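Local structure of DNA mismatch repair protein MutS (Thermus aquaticus, 1EWQ) at residues L5-L17 with T59-A71. The protein binds mismatched DNA in DNA mismatch repair, where it probably carries out the recognition step, and has a weak ATPase activity. Numbering follows the deposited sequence.
Sequences LKGEGPGPLPPLL and THKTSKDFTTPMA. With nucleotides of chain B; nucleotides of chain A.
The hydroxyl of T68 bonds to the backbone of 5-17: OG1 donates to K6 O at 2.6 Å, nearly in line with the carbonyl, and a weak hydrogen bond links it to G44 N as well. Threonine suits this place because its other branch, CG2, stays apolar and meets L17 CD1 tip to tip at 3.8 Å, while L5 CD2 packs across it. One residue away, T67 N donates to E8 O at 3.1 Å, with an N-H...O angle of 158°. G7 and G9 flank E8, and a CB on either would collide with 66-68. The strands 59-62 and 67-74 form a β-hairpin at the margin of the mixed sheet in the mismatch-binding domain I of MutS, and 5-17 wraps around its turn. That turn is closed by S63, whose N and OG both donate to F66 O. F66, with CG between its backbone N and carbonyl carbon (chi1 80°), turns its ring in against 5-17, where a flat apolar group can meet L13, L17 and P14 at once. L13 CD1 comes obliquely to CZ at 3.3 Å, L17 CD1 lies 4.0 Å from CE2, P14 CD sits at the edge, and L5 O lies in the ring plane, at its edge. Reduced to an alanine, F66 would lose its ring, which would probably open a gap between L13, L17 and P14. P14, the N-cap of helix 15-26, packs tightly by CG on S63 CB (3.3 Å); just beyond it, L16 N donates to DT15 OP1 of DNA chain B.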
ATOM      1  N   LEU C   5     -28.781  -2.147  18.698  1.00 86.78           N
ATOM      2  CA  LEU C   5     -28.099  -1.239  17.788  1.00 85.47           C
ATOM      3  C   LEU C   5     -27.571  -0.007  18.513  1.00 84.57           C
ATOM      4  O   LEU C   5     -28.234   0.531  19.396  1.00 84.41           O
ATOM      5  CB  LEU C   5     -29.069  -0.808  16.685  1.00 85.43           C
ATOM      6  CG  LEU C   5     -28.562   0.113  15.578  1.00 85.35           C
ATOM      7  CD1 LEU C   5     -27.501  -0.605  14.761  1.00 85.33           C
ATOM      8  CD2 LEU C   5     -29.732   0.523  14.692  1.00 85.38           C
ATOM      9  N   LYS C   6     -26.373   0.432  18.134  1.00 83.50           N
ATOM     10  CA  LYS C   6     -25.770   1.615  18.736  1.00 82.43           C
ATOM     11  C   LYS C   6     -26.538   2.848  18.295  1.00 81.84           C
ATOM     12  O   LYS C   6     -27.031   2.913  17.170  1.00 81.75           O
ATOM     13  CB  LYS C   6     -24.308   1.757  18.308  1.00 82.18           C
ATOM     14  CG  LYS C   6     -23.680   3.076  18.738  1.00 81.77           C
ATOM     15  CD  LYS C   6     -22.266   3.217  18.215  1.00 81.40           C
ATOM     16  CE  LYS C   6     -21.671   4.564  18.587  1.00 81.09           C
ATOM     17  NZ  LYS C   6     -20.279   4.709  18.081  1.00 80.72           N
ATOM     18  N   GLY C   7     -26.631   3.829  19.182  1.00 81.17           N
ATOM     19  CA  GLY C   7     -27.346   5.047  18.856  1.00 80.35           C
ATOM     20  C   GLY C   7     -27.950   5.672  20.094  1.00 79.74           C
ATOM     21  O   GLY C   7     -28.355   4.967  21.017  1.00 79.71           O
ATOM     22  N   GLU C   8     -28.017   6.996  20.117  1.00 79.11           N
ATOM     23  CA  GLU C   8     -28.569   7.702  21.261  1.00 78.38           C
ATOM     24  C   GLU C   8     -30.083   7.824  21.186  1.00 77.81           C
ATOM     25  O   GLU C   8     -30.663   7.863  20.101  1.00 77.81           O
ATOM     26  CB  GLU C   8     -27.928   9.081  21.367  1.00 78.51           C
ATOM     27  CG  GLU C   8     -26.430   9.018  21.597  1.00 78.75           C
ATOM     28  CD  GLU C   8     -25.795  10.387  21.665  1.00 78.90           C
ATOM     29  OE1 GLU C   8     -26.228  11.196  22.514  1.00 78.96           O
ATOM     30  OE2 GLU C   8     -24.866  10.653  20.868  1.00 79.00           O
ATOM     31  N   GLY C   9     -30.714   7.882  22.354  1.00 77.07           N
ATOM     32  CA  GLY C   9     -32.159   7.985  22.422  1.00 76.13           C
ATOM     33  C   GLY C   9     -32.724   6.718  23.029  1.00 75.45           C
ATOM     34  O   GLY C   9     -32.223   5.635  22.746  1.00 75.56           O
ATOM     35  N   PRO C  10     -33.755   6.815  23.883  1.00 74.85           N
ATOM     36  CA  PRO C  10     -34.350   5.628  24.505  1.00 74.21           C
ATOM     37  C   PRO C  10     -35.459   5.009  23.655  1.00 73.59           C
ATOM     38  O   PRO C  10     -35.533   5.241  22.447  1.00 73.54           O
ATOM     39  CB  PRO C  10     -34.871   6.174  25.826  1.00 74.34           C
ATOM     40  CG  PRO C  10     -35.363   7.526  25.425  1.00 74.54           C
ATOM     41  CD  PRO C  10     -34.252   8.045  24.529  1.00 74.73           C
ATOM     42  N   GLY C  11     -36.314   4.217  24.295  1.00 72.71           N
ATOM     43  CA  GLY C  11     -37.414   3.589  23.585  1.00 71.76           C
ATOM     44  C   GLY C  11     -37.020   2.349  22.807  1.00 71.02           C
ATOM     45  O   GLY C  11     -35.848   1.974  22.794  1.00 71.15           O
ATOM     46  N   PRO C  12     -37.984   1.688  22.142  1.00 70.29           N
ATOM     47  CA  PRO C  12     -37.744   0.475  21.353  1.00 69.56           C
ATOM     48  C   PRO C  12     -36.991   0.725  20.047  1.00 68.73           C
ATOM     49  O   PRO C  12     -36.513   1.832  19.791  1.00 68.80           O
ATOM     50  CB  PRO C  12     -39.153  -0.057  21.115  1.00 69.71           C
ATOM     51  CG  PRO C  12     -39.945   1.201  20.977  1.00 69.96           C
ATOM     52  CD  PRO C  12     -39.416   2.044  22.123  1.00 70.17           C
ATOM     53  N   LEU C  13     -36.894  -0.316  19.228  1.00 67.60           N
ATOM     54  CA  LEU C  13     -36.205  -0.246  17.946  1.00 66.44           C
ATOM     55  C   LEU C  13     -37.245  -0.324  16.825  1.00 65.51           C
ATOM     56  O   LEU C  13     -38.116  -1.194  16.835  1.00 65.61           O
ATOM     57  CB  LEU C  13     -35.226  -1.422  17.837  1.00 66.46           C
ATOM     58  CG  LEU C  13     -34.102  -1.409  16.799  1.00 66.64           C
ATOM     59  CD1 LEU C  13     -33.126  -0.289  17.123  1.00 66.54           C
ATOM     60  CD2 LEU C  13     -33.375  -2.752  16.809  1.00 66.54           C
ATOM     61  N   PRO C  14     -37.185   0.599  15.855  1.00 64.41           N
ATOM     62  CA  PRO C  14     -38.161   0.555  14.761  1.00 63.51           C
ATOM     63  C   PRO C  14     -38.160  -0.834  14.116  1.00 62.47           C
ATOM     64  O   PRO C  14     -37.148  -1.530  14.145  1.00 62.50           O
ATOM     65  CB  PRO C  14     -37.653   1.636  13.809  1.00 63.66           C
ATOM     66  CG  PRO C  14     -37.044   2.634  14.748  1.00 63.84           C
ATOM     67  CD  PRO C  14     -36.291   1.762  15.725  1.00 64.19           C
ATOM     68  N   PRO C  15     -39.295  -1.258  13.536  1.00 61.52           N
ATOM     69  CA  PRO C  15     -39.395  -2.573  12.893  1.00 60.65           C
ATOM     70  C   PRO C  15     -38.239  -2.902  11.942  1.00 59.78           C
ATOM     71  O   PRO C  15     -37.647  -3.978  12.036  1.00 59.48           O
ATOM     72  CB  PRO C  15     -40.735  -2.494  12.171  1.00 60.78           C
ATOM     73  CG  PRO C  15     -41.546  -1.675  13.109  1.00 61.05           C
ATOM     74  CD  PRO C  15     -40.591  -0.557  13.479  1.00 61.42           C
ATOM     75  N   LEU C  16     -37.927  -1.977  11.034  1.00 58.79           N
ATOM     76  CA  LEU C  16     -36.840  -2.168  10.071  1.00 57.96           C
ATOM     77  C   LEU C  16     -35.528  -2.478  10.782  1.00 57.44           C
ATOM     78  O   LEU C  16     -34.836  -3.441  10.440  1.00 57.15           O
ATOM     79  CB  LEU C  16     -36.655  -0.920   9.198  1.00 57.49           C
ATOM     80  CG  LEU C  16     -35.564  -1.009   8.121  1.00 57.23           C
ATOM     81  CD1 LEU C  16     -35.937  -2.078   7.106  1.00 56.85           C
ATOM     82  CD2 LEU C  16     -35.391   0.342   7.427  1.00 56.96           C
ATOM     83  N   LEU C  17     -35.191  -1.656  11.771  1.00 56.95           N
ATOM     84  CA  LEU C  17     -33.960  -1.849  12.524  1.00 56.55           C
ATOM     85  C   LEU C  17     -33.945  -3.198  13.238  1.00 56.15           C
ATOM     86  O   LEU C  17     -32.887  -3.719  13.578  1.00 56.18           O
ATOM     87  CB  LEU C  17     -33.764  -0.701  13.517  1.00 56.41           C
ATOM     88  CG  LEU C  17     -33.447   0.637  12.841  1.00 56.47           C
ATOM     89  CD1 LEU C  17     -33.319   1.740  13.886  1.00 56.21           C
ATOM     90  CD2 LEU C  17     -32.152   0.499  12.041  1.00 56.24           C
ATOM     91  N   THR C  59     -24.870   9.620   7.847  1.00 53.43           N
ATOM     92  CA  THR C  59     -26.130  10.251   8.235  1.00 54.62           C
ATOM     93  C   THR C  59     -26.684   9.603   9.505  1.00 55.40           C
ATOM     94  O   THR C  59     -25.930   9.160  10.369  1.00 55.39           O
ATOM     95  CB  THR C  59     -27.212  10.127   7.131  1.00 54.69           C
ATOM     96  OG1 THR C  59     -26.597  10.140   5.837  1.00 55.14           O
ATOM     97  CG2 THR C  59     -28.183  11.294   7.221  1.00 54.54           C
ATOM     98  N   HIS C  60     -28.008   9.550   9.605  1.00 56.46           N
ATOM     99  CA  HIS C  60     -28.682   8.960  10.755  1.00 57.62           C
ATOM    100  C   HIS C  60     -30.102   8.563  10.378  1.00 58.02           C
ATOM    101  O   HIS C  60     -30.664   9.075   9.410  1.00 58.10           O
ATOM    102  CB  HIS C  60     -28.717   9.955  11.913  1.00 58.09           C
ATOM    103  CG  HIS C  60     -28.701  11.380  11.470  1.00 58.86           C
ATOM    104  ND1 HIS C  60     -27.536  12.037  11.134  1.00 59.19           N
ATOM    105  CD2 HIS C  60     -29.708  12.255  11.240  1.00 59.21           C
ATOM    106  CE1 HIS C  60     -27.827  13.255  10.713  1.00 59.34           C
ATOM    107  NE2 HIS C  60     -29.137  13.413  10.768  1.00 59.51           N
ATOM    108  N   LYS C  61     -30.672   7.643  11.147  1.00 58.75           N
ATOM    109  CA  LYS C  61     -32.028   7.161  10.913  1.00 59.48           C
ATOM    110  C   LYS C  61     -32.828   7.448  12.177  1.00 59.93           C
ATOM    111  O   LYS C  61     -32.788   6.677  13.138  1.00 59.91           O
ATOM    112  CB  LYS C  61     -32.012   5.652  10.635  1.00 59.59           C
ATOM    113  CG  LYS C  61     -33.292   5.107  10.016  1.00 59.94           C
ATOM    114  CD  LYS C  61     -33.592   5.806   8.695  1.00 60.30           C
ATOM    115  CE  LYS C  61     -34.660   5.072   7.896  1.00 60.57           C
ATOM    116  NZ  LYS C  61     -34.185   3.742   7.424  1.00 60.25           N
ATOM    117  N   THR C  62     -33.553   8.563  12.174  1.00 60.48           N
ATOM    118  CA  THR C  62     -34.335   8.955  13.338  1.00 60.98           C
ATOM    119  C   THR C  62     -35.751   8.398  13.365  1.00 61.27           C
ATOM    120  O   THR C  62     -36.439   8.350  12.345  1.00 61.29           O
ATOM    121  CB  THR C  62     -34.407  10.495  13.461  1.00 61.00           C
ATOM    122  OG1 THR C  62     -33.091  11.020  13.688  1.00 60.97           O
ATOM    123  CG2 THR C  62     -35.315  10.899  14.615  1.00 60.98           C
ATOM    124  N   SER C  63     -36.161   7.973  14.556  1.00 61.75           N
ATOM    125  CA  SER C  63     -37.489   7.427  14.815  1.00 62.17           C
ATOM    126  C   SER C  63     -37.839   7.855  16.239  1.00 62.45           C
ATOM    127  O   SER C  63     -36.966   7.880  17.107  1.00 62.54           O
ATOM    128  CB  SER C  63     -37.470   5.901  14.729  1.00 62.33           C
ATOM    129  OG  SER C  63     -36.689   5.336  15.772  1.00 62.52           O
ATOM    130  N   LYS C  64     -39.105   8.187  16.478  1.00 62.78           N
ATOM    131  CA  LYS C  64     -39.555   8.634  17.800  1.00 63.00           C
ATOM    132  C   LYS C  64     -38.700   8.063  18.926  1.00 62.95           C
ATOM    133  O   LYS C  64     -38.092   8.798  19.706  1.00 62.77           O
ATOM    134  CB  LYS C  64     -41.015   8.237  18.025  1.00 63.19           C
ATOM    135  CG  LYS C  64     -41.563   8.699  19.363  1.00 63.33           C
ATOM    136  CD  LYS C  64     -43.033   8.376  19.494  1.00 63.75           C
ATOM    137  CE  LYS C  64     -43.589   8.887  20.809  1.00 63.76           C
ATOM    138  NZ  LYS C  64     -45.029   8.536  20.957  1.00 64.06           N
ATOM    139  N   ASP C  65     -38.670   6.740  18.994  1.00 62.92           N
ATOM    140  CA  ASP C  65     -37.895   6.023  19.990  1.00 62.98           C
ATOM    141  C   ASP C  65     -36.502   6.650  20.095  1.00 62.68           C
ATOM    142  O   ASP C  65     -36.208   7.363  21.058  1.00 62.90           O
ATOM    143  CB  ASP C  65     -37.804   4.561  19.566  1.00 63.50           C
ATOM    144  CG  ASP C  65     -39.128   4.037  19.019  1.00 64.02           C
ATOM    145  OD1 ASP C  65     -40.113   3.985  19.794  1.00 64.19           O
ATOM    146  OD2 ASP C  65     -39.186   3.692  17.814  1.00 64.13           O
ATOM    147  N   PHE C  66     -35.648   6.391  19.106  1.00 62.10           N
ATOM    148  CA  PHE C  66     -34.308   6.964  19.105  1.00 61.31           C
ATOM    149  C   PHE C  66     -33.751   7.126  17.697  1.00 60.47           C
ATOM    150  O   PHE C  66     -34.406   6.776  16.713  1.00 60.25           O
ATOM    151  CB  PHE C  66     -33.343   6.112  19.951  1.00 61.84           C
ATOM    152  CG  PHE C  66     -32.813   4.873  19.255  1.00 62.11           C
ATOM    153  CD1 PHE C  66     -31.602   4.314  19.659  1.00 62.21           C
ATOM    154  CD2 PHE C  66     -33.507   4.273  18.206  1.00 62.22           C
ATOM    155  CE1 PHE C  66     -31.085   3.182  19.030  1.00 62.23           C
ATOM    156  CE2 PHE C  66     -32.996   3.138  17.569  1.00 62.24           C
ATOM    157  CZ  PHE C  66     -31.781   2.595  17.984  1.00 62.25           C
ATOM    158  N   THR C  67     -32.540   7.667  17.611  1.00 59.44           N
ATOM    159  CA  THR C  67     -31.875   7.859  16.331  1.00 58.50           C
ATOM    160  C   THR C  67     -30.593   7.040  16.344  1.00 57.80           C
ATOM    161  O   THR C  67     -29.937   6.915  17.382  1.00 57.77           O
ATOM    162  CB  THR C  67     -31.510   9.338  16.084  1.00 58.59           C
ATOM    163  OG1 THR C  67     -30.969   9.481  14.764  1.00 58.72           O
ATOM    164  CG2 THR C  67     -30.476   9.813  17.093  1.00 58.58           C
ATOM    165  N   THR C  68     -30.240   6.482  15.192  1.00 56.63           N
ATOM    166  CA  THR C  68     -29.040   5.669  15.079  1.00 55.41           C
ATOM    167  C   THR C  68     -28.222   6.069  13.863  1.00 54.45           C
ATOM    168  O   THR C  68     -28.756   6.606  12.888  1.00 54.52           O
ATOM    169  CB  THR C  68     -29.391   4.167  14.954  1.00 55.50           C
ATOM    170  OG1 THR C  68     -28.187   3.395  14.925  1.00 55.41           O
ATOM    171  CG2 THR C  68     -30.187   3.902  13.673  1.00 55.39           C
ATOM    172  N   PRO C  69     -26.905   5.829  13.910  1.00 53.36           N
ATOM    173  CA  PRO C  69     -26.049   6.177  12.776  1.00 52.46           C
ATOM    174  C   PRO C  69     -26.459   5.378  11.530  1.00 51.66           C
ATOM    175  O   PRO C  69     -26.917   4.237  11.640  1.00 51.49           O
ATOM    176  CB  PRO C  69     -24.658   5.805  13.278  1.00 52.57           C
ATOM    177  CG  PRO C  69     -24.759   6.074  14.749  1.00 52.62           C
ATOM    178  CD  PRO C  69     -26.098   5.477  15.092  1.00 53.02           C
HETATM  179  N   MSE C  70     -26.296   5.978  10.353  1.00 50.63           N
HETATM  180  CA  MSE C  70     -26.658   5.319   9.104  1.00 49.65           C
HETATM  181  C   MSE C  70     -25.700   5.636   7.964  1.00 48.54           C
HETATM  182  O   MSE C  70     -25.323   6.783   7.759  1.00 48.48           O
HETATM  183  CB  MSE C  70     -28.076   5.721   8.678  1.00 50.10           C
HETATM  184  CG  MSE C  70     -28.500   5.118   7.341  1.00 50.67           C
HETATM  185 SE   MSE C  70     -30.261   5.649   6.765  1.00 52.28          SE
HETATM  186  CE  MSE C  70     -29.760   7.164   5.688  1.00 51.35           C
ATOM    187  N   ALA C  71     -25.309   4.603   7.229  1.00 47.40           N
ATOM    188  CA  ALA C  71     -24.425   4.751   6.075  1.00 46.19           C
ATOM    189  C   ALA C  71     -24.955   3.801   5.005  1.00 45.28           C
ATOM    190  O   ALA C  71     -25.444   2.722   5.322  1.00 45.56           O
ATOM    191  CB  ALA C  71     -23.007   4.391   6.448  1.00 46.00           C
TER
ATOM    192  P    DT B  15     -40.033   0.947  10.295  1.00 48.78           P
ATOM    193  OP1  DT B  15     -38.989   0.289  11.120  1.00 48.51           O
ATOM    194  OP2  DT B  15     -41.353   0.287  10.105  1.00 48.48           O
ATOM    195  O5'  DT B  15     -40.259   2.384  10.931  1.00 49.33           O
ATOM    196  C5'  DT B  15     -40.650   3.468  10.105  1.00 50.06           C
ATOM    197  C4'  DT B  15     -40.786   4.728  10.923  1.00 50.35           C
ATOM    198  O4'  DT B  15     -41.361   5.733  10.064  1.00 50.22           O
ATOM    199  C3'  DT B  15     -41.753   4.598  12.092  1.00 50.86           C
ATOM    200  O3'  DT B  15     -41.371   5.519  13.119  1.00 52.11           O
ATOM    201  C2'  DT B  15     -43.093   4.946  11.470  1.00 50.47           C
ATOM    202  C1'  DT B  15     -42.733   5.931  10.366  1.00 49.96           C
ATOM    203  N1   DT B  15     -43.478   5.736   9.110  1.00 49.50           N
ATOM    204  C2   DT B  15     -43.785   6.851   8.363  1.00 49.33           C
ATOM    205  O2   DT B  15     -43.482   7.989   8.703  1.00 49.33           O
ATOM    206  N3   DT B  15     -44.458   6.588   7.193  1.00 49.12           N
ATOM    207  C4   DT B  15     -44.844   5.352   6.709  1.00 49.17           C
ATOM    208  O4   DT B  15     -45.437   5.271   5.630  1.00 48.91           O
ATOM    209  C5   DT B  15     -44.493   4.226   7.548  1.00 49.17           C
ATOM    210  C7   DT B  15     -44.864   2.847   7.102  1.00 49.13           C
ATOM    211  C6   DT B  15     -43.843   4.473   8.695  1.00 49.15           C
TER
ATOM    212  P    DT A  13     -27.902  12.431   3.422  1.00 42.22           P
ATOM    213  OP1  DT A  13     -27.130  13.296   4.351  1.00 42.04           O
ATOM    214  OP2  DT A  13     -28.732  13.049   2.355  1.00 41.70           O
ATOM    215  O5'  DT A  13     -26.907  11.403   2.744  1.00 41.70           O
ATOM    216  C5'  DT A  13     -27.357  10.078   2.576  1.00 41.63           C
ATOM    217  C4'  DT A  13     -26.204   9.114   2.522  1.00 40.76           C
ATOM    218  O4'  DT A  13     -26.794   7.834   2.803  1.00 40.66           O
ATOM    219  C3'  DT A  13     -25.586   9.008   1.132  1.00 40.54           C
ATOM    220  O3'  DT A  13     -24.190   8.694   1.199  1.00 40.16           O
ATOM    221  C2'  DT A  13     -26.410   7.925   0.457  1.00 40.47           C
ATOM    222  C1'  DT A  13     -26.972   7.091   1.610  1.00 40.68           C
ATOM    223  N1   DT A  13     -28.416   6.783   1.500  1.00 40.12           N
ATOM    224  C2   DT A  13     -28.892   5.686   2.182  1.00 39.89           C
ATOM    225  O2   DT A  13     -28.190   4.987   2.892  1.00 40.16           O
ATOM    226  N3   DT A  13     -30.228   5.438   2.003  1.00 39.48           N
ATOM    227  C4   DT A  13     -31.117   6.162   1.237  1.00 39.44           C
ATOM    228  O4   DT A  13     -32.282   5.798   1.150  1.00 39.19           O
ATOM    229  C5   DT A  13     -30.562   7.319   0.576  1.00 39.63           C
ATOM    230  C7   DT A  13     -31.461   8.190  -0.243  1.00 39.78           C
ATOM    231  C6   DT A  13     -29.254   7.566   0.733  1.00 40.07           C
TER
ATOM    232  P    DA B  16     -42.048   5.428  14.571  1.00 52.96           P
ATOM    233  OP1  DA B  16     -40.983   5.197  15.581  1.00 52.69           O
ATOM    234  OP2  DA B  16     -43.190   4.482  14.470  1.00 52.90           O
ATOM    235  O5'  DA B  16     -42.609   6.900  14.796  1.00 53.18           O
ATOM    236  C5'  DA B  16     -41.757   8.032  14.633  1.00 53.89           C
ATOM    237  C4'  DA B  16     -42.582   9.286  14.462  1.00 54.29           C
ATOM    238  O4'  DA B  16     -43.342   9.193  13.235  1.00 53.80           O
ATOM    239  C3'  DA B  16     -43.596   9.536  15.575  1.00 54.95           C
ATOM    240  O3'  DA B  16     -43.652  10.931  15.881  1.00 56.67           O
ATOM    241  C2'  DA B  16     -44.906   9.029  14.994  1.00 54.28           C
ATOM    242  C1'  DA B  16     -44.741   9.233  13.493  1.00 53.25           C
ATOM    243  N9   DA B  16     -45.362   8.182  12.687  1.00 52.05           N
ATOM    244  C8   DA B  16     -45.387   6.839  12.963  1.00 51.70           C
ATOM    245  N7   DA B  16     -45.981   6.118  12.044  1.00 51.35           N
ATOM    246  C5   DA B  16     -46.382   7.050  11.098  1.00 51.17           C
ATOM    247  C6   DA B  16     -47.058   6.921   9.874  1.00 50.83           C
ATOM    248  N6   DA B  16     -47.452   5.751   9.368  1.00 50.62           N
ATOM    249  N1   DA B  16     -47.312   8.048   9.175  1.00 50.81           N
ATOM    250  C2   DA B  16     -46.904   9.218   9.679  1.00 50.86           C
ATOM    251  N3   DA B  16     -46.256   9.467  10.811  1.00 51.12           N
ATOM    252  C4   DA B  16     -46.021   8.328  11.486  1.00 51.43           C
TER